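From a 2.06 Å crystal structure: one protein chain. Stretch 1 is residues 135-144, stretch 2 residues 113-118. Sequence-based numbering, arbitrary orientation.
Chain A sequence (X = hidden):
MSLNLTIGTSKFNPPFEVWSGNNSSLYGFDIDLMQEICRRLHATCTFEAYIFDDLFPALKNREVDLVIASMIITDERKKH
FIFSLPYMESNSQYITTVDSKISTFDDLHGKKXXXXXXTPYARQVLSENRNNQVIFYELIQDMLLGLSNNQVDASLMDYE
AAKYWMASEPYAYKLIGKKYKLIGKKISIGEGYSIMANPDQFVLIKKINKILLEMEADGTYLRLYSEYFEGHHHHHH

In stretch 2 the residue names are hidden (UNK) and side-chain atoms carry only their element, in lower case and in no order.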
ATOM      1  N   ILE A 135     -40.563  10.713 -17.967  1.00 20.29           N
ATOM      2  CA  ILE A 135     -41.137   9.614 -18.732  1.00 21.02           C
ATOM      3  C   ILE A 135     -40.564   8.355 -18.097  1.00 21.94           C
ATOM      4  O   ILE A 135     -39.347   8.150 -18.097  1.00 21.74           O
ATOM      5  CB  ILE A 135     -40.728   9.683 -20.226  1.00 20.61           C
ATOM      6  CG1 ILE A 135     -41.354  10.916 -20.879  1.00 21.18           C
ATOM      7  CG2 ILE A 135     -41.153   8.419 -20.949  1.00 19.32           C
ATOM      8  CD1 ILE A 135     -42.869  10.892 -20.921  1.00 23.69           C
ATOM      9  N   PHE A 136     -41.441   7.535 -17.527  1.00 21.21           N
ATOM     10  CA  PHE A 136     -41.037   6.295 -16.872  1.00 21.66           C
ATOM     11  C   PHE A 136     -40.880   5.162 -17.873  1.00 22.58           C
ATOM     12  O   PHE A 136     -41.778   4.898 -18.671  1.00 24.65           O
ATOM     13  CB  PHE A 136     -42.075   5.890 -15.816  1.00 20.86           C
ATOM     14  CG  PHE A 136     -42.188   6.855 -14.674  1.00 19.72           C
ATOM     15  CD1 PHE A 136     -41.481   6.640 -13.493  1.00 20.54           C
ATOM     16  CD2 PHE A 136     -42.983   7.990 -14.783  1.00 19.57           C
ATOM     17  CE1 PHE A 136     -41.562   7.542 -12.436  1.00 18.28           C
ATOM     18  CE2 PHE A 136     -43.070   8.904 -13.727  1.00 20.07           C
ATOM     19  CZ  PHE A 136     -42.355   8.675 -12.552  1.00 18.68           C
ATOM     20  N   TYR A 137     -39.736   4.493 -17.818  1.00 21.76           N
ATOM     21  CA  TYR A 137     -39.448   3.372 -18.699  1.00 23.52           C
ATOM     22  C   TYR A 137     -39.214   2.146 -17.828  1.00 25.26           C
ATOM     23  O   TYR A 137     -38.492   2.221 -16.833  1.00 25.56           O
ATOM     24  CB  TYR A 137     -38.196   3.660 -19.531  1.00 23.54           C
ATOM     25  CG  TYR A 137     -38.393   4.698 -20.615  1.00 24.90           C
ATOM     26  CD1 TYR A 137     -39.087   4.391 -21.789  1.00 25.29           C
ATOM     27  CD2 TYR A 137     -37.876   5.988 -20.475  1.00 25.64           C
ATOM     28  CE1 TYR A 137     -39.258   5.337 -22.796  1.00 25.03           C
ATOM     29  CE2 TYR A 137     -38.042   6.941 -21.475  1.00 25.03           C
ATOM     30  CZ  TYR A 137     -38.733   6.611 -22.632  1.00 26.29           C
ATOM     31  OH  TYR A 137     -38.893   7.559 -23.616  1.00 25.21           O
ATOM     32  N   GLU A 138     -39.825   1.022 -18.187  1.00 25.42           N
ATOM     33  CA  GLU A 138     -39.655  -0.194 -17.399  1.00 28.26           C
ATOM     34  C   GLU A 138     -38.313  -0.865 -17.670  1.00 25.80           C
ATOM     35  O   GLU A 138     -37.706  -1.420 -16.760  1.00 25.20           O
ATOM     36  CB  GLU A 138     -40.805  -1.175 -17.662  1.00 31.68           C
ATOM     37  CG  GLU A 138     -42.157  -0.685 -17.158  1.00 36.71           C
ATOM     38  CD  GLU A 138     -43.237  -1.750 -17.249  1.00 40.12           C
ATOM     39  OE1 GLU A 138     -43.464  -2.277 -18.359  1.00 43.73           O
ATOM     40  OE2 GLU A 138     -43.860  -2.060 -16.212  1.00 41.26           O
ATOM     41  N   LEU A 139     -37.858  -0.815 -18.921  1.00 24.87           N
ATOM     42  CA  LEU A 139     -36.568  -1.404 -19.297  1.00 24.38           C
ATOM     43  C   LEU A 139     -35.582  -0.324 -19.725  1.00 23.58           C
ATOM     44  O   LEU A 139     -35.971   0.688 -20.306  1.00 22.29           O
ATOM     45  CB  LEU A 139     -36.715  -2.393 -20.460  1.00 25.48           C
ATOM     46  CG  LEU A 139     -37.553  -3.653 -20.280  1.00 28.77           C
ATOM     47  CD1 LEU A 139     -39.025  -3.281 -20.274  1.00 29.80           C
ATOM     48  CD2 LEU A 139     -37.263  -4.629 -21.418  1.00 29.00           C
ATOM     49  N   ILE A 140     -34.304  -0.552 -19.436  1.00 22.97           N
ATOM     50  CA  ILE A 140     -33.259   0.383 -19.817  1.00 24.28           C
ATOM     51  C   ILE A 140     -33.223   0.473 -21.350  1.00 23.99           C
ATOM     52  O   ILE A 140     -32.971   1.535 -21.909  1.00 23.45           O
ATOM     53  CB  ILE A 140     -31.874  -0.091 -19.303  1.00 23.93           C
ATOM     54  CG1 ILE A 140     -31.840  -0.064 -17.769  1.00 26.29           C
ATOM     55  CG2 ILE A 140     -30.764   0.774 -19.888  1.00 23.49           C
ATOM     56  CD1 ILE A 140     -31.977   1.319 -17.158  1.00 28.35           C
ATOM     57  N   GLN A 141     -33.489  -0.642 -22.022  1.00 24.44           N
ATOM     58  CA  GLN A 141     -33.471  -0.665 -23.486  1.00 25.54           C
ATOM     59  C   GLN A 141     -34.491   0.296 -24.083  1.00 25.58           C
ATOM     60  O   GLN A 141     -34.206   0.974 -25.070  1.00 26.83           O
ATOM     61  CB  GLN A 141     -33.741  -2.078 -24.017  1.00 24.71           C
ATOM     62  CG  GLN A 141     -32.808  -3.146 -23.485  1.00 25.68           C
ATOM     63  CD  GLN A 141     -33.372  -3.846 -22.266  1.00 23.56           C
ATOM     64  OE1 GLN A 141     -33.641  -3.223 -21.242  1.00 20.84           O
ATOM     65  NE2 GLN A 141     -33.561  -5.157 -22.375  1.00 25.72           N
ATOM     66  N   ASP A 142     -35.677   0.342 -23.483  1.00 26.06           N
ATOM     67  CA  ASP A 142     -36.755   1.218 -23.932  1.00 26.35           C
ATOM     68  C   ASP A 142     -36.350   2.672 -23.734  1.00 25.23           C
ATOM     69  O   ASP A 142     -36.598   3.529 -24.582  1.00 23.64           O
ATOM     70  CB  ASP A 142     -38.034   0.959 -23.123  1.00 29.77           C
ATOM     71  CG  ASP A 142     -38.590  -0.440 -23.324  1.00 33.35           C
ATOM     72  OD1 ASP A 142     -39.413  -0.877 -22.488  1.00 34.66           O
ATOM     73  OD2 ASP A 142     -38.213  -1.098 -24.318  1.00 35.77           O
HETATM   74  N   MSE A 143     -35.731   2.943 -22.593  1.00 23.95           N
HETATM   75  CA  MSE A 143     -35.312   4.290 -22.271  1.00 22.87           C
HETATM   76  C   MSE A 143     -34.257   4.799 -23.243  1.00 20.21           C
HETATM   77  O   MSE A 143     -34.332   5.937 -23.703  1.00 19.31           O
HETATM   78  CB  MSE A 143     -34.774   4.332 -20.845  1.00 23.26           C
HETATM   79  CG  MSE A 143     -34.277   5.698 -20.429  1.00 26.98           C
HETATM   80 SE   MSE A 143     -33.931   5.763 -18.562  1.00 36.61          SE
HETATM   81  CE  MSE A 143     -32.454   4.508 -18.490  1.00 23.89           C
ATOM     82  N   LEU A 144     -33.274   3.960 -23.545  1.00 19.10           N
ATOM     83  CA  LEU A 144     -32.217   4.360 -24.459  1.00 20.89           C
ATOM     84  C   LEU A 144     -32.766   4.482 -25.882  1.00 22.24           C
ATOM     85  O   LEU A 144     -32.297   5.311 -26.667  1.00 23.63           O
ATOM     86  CB  LEU A 144     -31.056   3.361 -24.400  1.00 21.21           C
ATOM     87  CG  LEU A 144     -30.259   3.392 -23.092  1.00 21.14           C
ATOM     88  CD1 LEU A 144     -29.149   2.351 -23.138  1.00 21.77           C
ATOM     89  CD2 LEU A 144     -29.678   4.788 -22.871  1.00 21.62           C
ATOM     90  N   UNK A 113     -37.350  14.172 -19.414  1.00 20.92           N
ATOM     91  CA  UNK A 113     -36.314  13.274 -18.919  1.00 20.10           C
ATOM     92  C   UNK A 113     -36.766  11.827 -18.766  1.00 19.99           C
ATOM     93  O   UNK A 113     -37.791  11.551 -18.148  1.00 19.24           O
ATOM     94  c   UNK A 113     -35.519  15.249 -17.542  1.00 19.13           C
ATOM     95  c   UNK A 113     -34.434  15.693 -18.510  1.00 17.97           C
ATOM     96  c   UNK A 113     -35.790  13.738 -17.535  1.00 19.96           C
ATOM     97  c   UNK A 113     -34.536  12.962 -17.173  1.00 17.05           C
ATOM     98  N   UNK A 114     -35.986  10.904 -19.319  1.00 20.52           N
ATOM     99  CA  UNK A 114     -36.313   9.496 -19.200  1.00 19.37           C
ATOM    100  C   UNK A 114     -35.747   8.955 -17.900  1.00 20.05           C
ATOM    101  O   UNK A 114     -34.666   9.362 -17.470  1.00 21.13           O
ATOM    102  N   UNK A 115     -36.474   8.041 -17.267  1.00 19.07           N
ATOM    103  CA  UNK A 115     -36.039   7.448 -16.009  1.00 19.41           C
ATOM    104  C   UNK A 115     -36.457   5.981 -15.940  1.00 19.05           C
ATOM    105  O   UNK A 115     -37.467   5.594 -16.525  1.00 19.57           O
ATOM    106  c   UNK A 115     -35.824   9.491 -14.546  1.00 19.83           C
ATOM    107  c   UNK A 115     -36.657   7.358 -13.569  1.00 22.35           C
ATOM    108  c   UNK A 115     -36.641   8.225 -14.805  1.00 21.61           C
ATOM    109  N   UNK A 116     -35.673   5.170 -15.233  1.00 17.89           N
ATOM    110  CA  UNK A 116     -35.966   3.746 -15.088  1.00 17.12           C
ATOM    111  C   UNK A 116     -37.012   3.562 -13.989  1.00 18.95           C
ATOM    112  O   UNK A 116     -36.770   3.895 -12.827  1.00 18.76           O
ATOM    113  n   UNK A 116     -31.535  -0.927 -13.265  1.00 19.44           N
ATOM    114  c   UNK A 116     -32.474  -1.401 -14.078  1.00 17.01           C
ATOM    115  n   UNK A 116     -33.432  -0.600 -14.532  1.00 16.72           N
ATOM    116  c   UNK A 116     -34.798   1.462 -14.781  1.00 18.23           C
ATOM    117  c   UNK A 116     -34.691   2.983 -14.717  1.00 17.62           C
ATOM    118  c   UNK A 116     -33.542   0.819 -14.209  1.00 17.91           C
ATOM    119  n   UNK A 116     -32.441  -2.673 -14.453  1.00 17.59           N
ATOM    120  N   UNK A 117     -38.173   3.030 -14.357  1.00 18.45           N
ATOM    121  CA  UNK A 117     -39.256   2.816 -13.400  1.00 18.52           C
ATOM    122  C   UNK A 117     -38.808   1.987 -12.196  1.00 16.97           C
ATOM    123  O   UNK A 117     -38.245   0.911 -12.355  1.00 16.67           O
ATOM    124  c   UNK A 117     -40.440   2.123 -14.085  1.00 20.00           C
ATOM    125  n   UNK A 117     -45.195   0.503 -13.593  1.00 31.58           N
ATOM    126  c   UNK A 117     -44.030   1.189 -12.959  1.00 29.66           C
ATOM    127  c   UNK A 117     -41.652   1.951 -13.172  1.00 24.04           C
ATOM    128  c   UNK A 117     -42.809   1.249 -13.869  1.00 26.51           C
ATOM    129  N   UNK A 118     -39.078   2.490 -10.994  1.00 17.37           N
ATOM    130  CA  UNK A 118     -38.690   1.777  -9.787  1.00 18.40           C
ATOM    131  C   UNK A 118     -37.538   2.435  -9.042  1.00 20.59           C
ATOM    132  O   UNK A 118     -37.309   2.144  -7.869  1.00 19.16           O
TER
HETATM  133  O   HOH W   1     -35.100  -1.623 -16.294  1.00 15.79           O
HETATM  134  O   HOH W   2     -38.328  -1.142 -14.137  1.00 16.56           O

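Position 113 carries four side-chain carbons, forked at the first, with one arm two carbons long. They point away from stretch 1: the nearest, the CB of position 113, stays 5.7 Å from I135 N. Its part in the contact is played by the backbone, for I135 N donates to O of position 113 at 2.9 Å, with an N-H...O angle of 168°. The beta-branched pattern is isoleucine, I113.

Position 114 has no side-chain atoms. An ideal CB built there would lie 3.1 Å from Y137 CE2 and 3.4 Å from M143 CG, both tight. The bare backbone lets the tyrosine ring edge approach, with Y137 CE2 3.8 Å from CA of position 114, and that CA makes a CA-H...O contact with I135 O at 3.5 Å. The residue is glycine, G114.

Position 115 shows one carbon carrying two more, three in all. It shares a face of the sheet with F136, yet its nearest side-chain atom, the CB of position 115, is 4.3 Å from I135 O. Both its N and its O bond to the neighbouring strand, to the residues flanking F136: N of position 115 donates to I135 O at 3.0 Å, and O of position 115 accepts from Y137 N at 2.8 Å. Three carbons so branched identify valine, V115.

Position 116 has three carbons, a nitrogen, then a carbon bearing two further nitrogens: a guanidinium. All of chi1 to chi3 are t, so the chain is extended. I140 CD1 packs 3.4 Å from the carbon next to the chain nitrogen of position 116, while I140 CG1 lies over one face of the guanidinium. That chain nitrogen at position 116 donates to water 1 at 2.6 Å, and water 1 donates to E138 O at 2.7 Å. This is arginine, R116.

Position 117 has four carbons in a row ending in nitrogen. Fully extended, it runs beside E138, with E138 CG 3.9 Å from the third carbon of position 117; the salt bridge from E138 OE2 to the terminal nitrogen of position 117 is long, also at 3.9 Å. N of position 117 donates to Y137 O at 2.6 Å and 175°. The chain is lysine, K117.

Position 118 again lacks side-chain atoms. With phi/psi of 108/-18, a CB there would be jammed against the preceding carbonyl oxygen, a local demand independent of stretch 1. It is glycine, G118.

The contact is built on parallel strand pairing, with bridges I135-G114, F136-V115 and Y137-R116 and four backbone hydrogen bonds. On the face shared by I135, Y137 and R116, the helix adds packing through I140 and selenomethionine M143, whose SE sits 3.6 Å from V115 C. Beyond the strands, water 2 extends the link, donating to K117 O and E138 O, each at 2.7 Å.

Stretch 2, residues 113-118: IGVRKG
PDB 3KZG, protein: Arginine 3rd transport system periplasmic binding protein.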